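Local coordinates for GDSL-like protein (Collinsella aerofaciens ATCC 25986, PDB 7BXD) that probably hydrolyses ester bonds of acylated substrates, as an acyl-hydrolase of the GDSL family with the SGNH-hydrolase fold, at residues 170-173 / 178-181. Sequence-based numbering, arbitrary orientation.
Sequences NHLG and AYVR
Asn170 and Tyr179 reach across to each other with their polar ends, joining the loop that follows strand 146-150 of the SGNH-hydrolase fold to the first turn of helix 176-189. Asn170 ND2 lies 3.1 Å from Tyr179 OH and donates a weak, bent hydrogen bond (135° at the hydrogen), with the amide plane standing 78° from the ring. Each group has a further hydrogen bond: ND2 also donates to the carbonyl of Phe110, and Tyr179 OH has its stronger partner in the carbonyl of Val114, so a phenol suits a buried place that needs a polar tip on a long, flat side chain. This side is tightly packed, the ring lying edge-to-face with Phe127 and touching Asp109 and Phe110 of helix 107-111. The other end of the amide shapes the loop. With CG turned between the backbone N and the carbonyl carbon (chi1 72°), Asn170 OD1 accepts from Leu172 N at 2.9 Å in an Asx turn, and also from Leu174 N. A type I turn, closed by Gly173 N to Asn170 O at 3.0 Å, overlaps it; glycine fits because, at its positive phi, a CB would crowd the Leu172 carbonyl O. Were an alanine here in place of Asn170, the Phe110 carbonyl and the N-H groups of Leu172 and Leu174 would probably lose their partner, undoing the Asx turn. Toward solvent the contact thins: exposed Leu172 brings just CD1 to Tyr179 OH, at 3.9 Å. One amide, donating to Phe110 and weakly to the tyrosine while accepting from its own loop, probably helps hold that loop against the helix.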
loop_
_atom_site.group_PDB
_atom_site.type_symbol
_atom_site.label_atom_id
_atom_site.label_comp_id
_atom_site.label_asym_id
_atom_site.label_seq_id
_atom_site.Cartn_x
_atom_site.Cartn_y
_atom_site.Cartn_z
ATOM N N ASN A 170 -11.273 14.861 -2.869
ATOM C CA ASN A 170 -12.068 13.885 -3.600
ATOM C C ASN A 170 -13.529 14.334 -3.625
ATOM O O ASN A 170 -13.877 15.430 -3.169
ATOM C CB ASN A 170 -11.828 12.466 -3.063
ATOM C CG ASN A 170 -12.441 12.205 -1.686
ATOM O OD1 ASN A 170 -13.171 13.033 -1.117
ATOM N ND2 ASN A 170 -12.127 11.036 -1.131
ATOM N N HIS A 171 -14.404 13.494 -4.181
ATOM C CA HIS A 171 -15.811 13.892 -4.291
ATOM C C HIS A 171 -16.530 13.879 -2.938
ATOM O O HIS A 171 -17.662 14.371 -2.837
ATOM C CB HIS A 171 -16.527 13.028 -5.347
ATOM C CG HIS A 171 -15.968 13.198 -6.736
ATOM N ND1 HIS A 171 -16.094 12.253 -7.738
ATOM C CD2 HIS A 171 -15.235 14.205 -7.267
ATOM C CE1 HIS A 171 -15.480 12.684 -8.827
ATOM N NE2 HIS A 171 -14.973 13.877 -8.574
ATOM N N LEU A 172 -15.903 13.334 -1.902
ATOM C CA LEU A 172 -16.440 13.408 -0.547
ATOM C C LEU A 172 -15.922 14.616 0.223
ATOM O O LEU A 172 -16.243 14.771 1.412
ATOM C CB LEU A 172 -16.096 12.128 0.235
ATOM C CG LEU A 172 -16.560 10.831 -0.432
ATOM C CD1 LEU A 172 -16.181 9.651 0.421
ATOM C CD2 LEU A 172 -18.059 10.837 -0.672
ATOM N N GLY A 173 -15.096 15.451 -0.390
ATOM C CA GLY A 173 -14.583 16.611 0.318
ATOM C C GLY A 173 -13.404 16.310 1.225
ATOM O O GLY A 173 -13.099 17.117 2.116
ATOM N N ALA A 178 -6.590 12.654 5.152
ATOM C CA ALA A 178 -7.612 12.118 6.053
ATOM C C ALA A 178 -7.549 10.593 6.076
ATOM O O ALA A 178 -7.783 9.965 7.124
ATOM C CB ALA A 178 -9.003 12.592 5.614
ATOM N N TYR A 179 -7.334 9.973 4.902
ATOM C CA TYR A 179 -7.219 8.522 4.826
ATOM C C TYR A 179 -5.938 8.051 5.522
ATOM O O TYR A 179 -5.948 7.034 6.238
ATOM C CB TYR A 179 -7.273 8.051 3.358
ATOM C CG TYR A 179 -8.628 8.271 2.725
ATOM C CD1 TYR A 179 -9.007 9.548 2.266
ATOM C CD2 TYR A 179 -9.540 7.230 2.631
ATOM C CE1 TYR A 179 -10.269 9.756 1.725
ATOM C CE2 TYR A 179 -10.826 7.431 2.094
ATOM C CZ TYR A 179 -11.181 8.707 1.648
ATOM O OH TYR A 179 -12.413 8.954 1.093
ATOM N N VAL A 180 -4.826 8.758 5.316
ATOM C CA VAL A 180 -3.587 8.399 6.002
ATOM C C VAL A 180 -3.779 8.450 7.514
ATOM O O VAL A 180 -3.372 7.536 8.239
ATOM C CB VAL A 180 -2.417 9.287 5.527
ATOM C CG1 VAL A 180 -1.175 8.984 6.314
ATOM C CG2 VAL A 180 -2.155 9.065 4.003
ATOM N N ARG A 181 -4.400 9.521 8.017
ATOM C CA ARG A 181 -4.618 9.642 9.461
ATOM C C ARG A 181 -5.468 8.500 9.958
ATOM O O ARG A 181 -5.209 7.944 11.034
ATOM C CB ARG A 181 -5.285 10.986 9.756
ATOM C CG ARG A 181 -4.322 12.148 9.806
ATOM C CD ARG A 181 -4.957 13.393 10.489
ATOM N NE ARG A 181 -6.258 13.762 9.922
ATOM C CZ ARG A 181 -6.441 14.527 8.851
ATOM N NH1 ARG A 181 -5.403 15.046 8.209
ATOM N NH2 ARG A 181 -7.675 14.775 8.425
#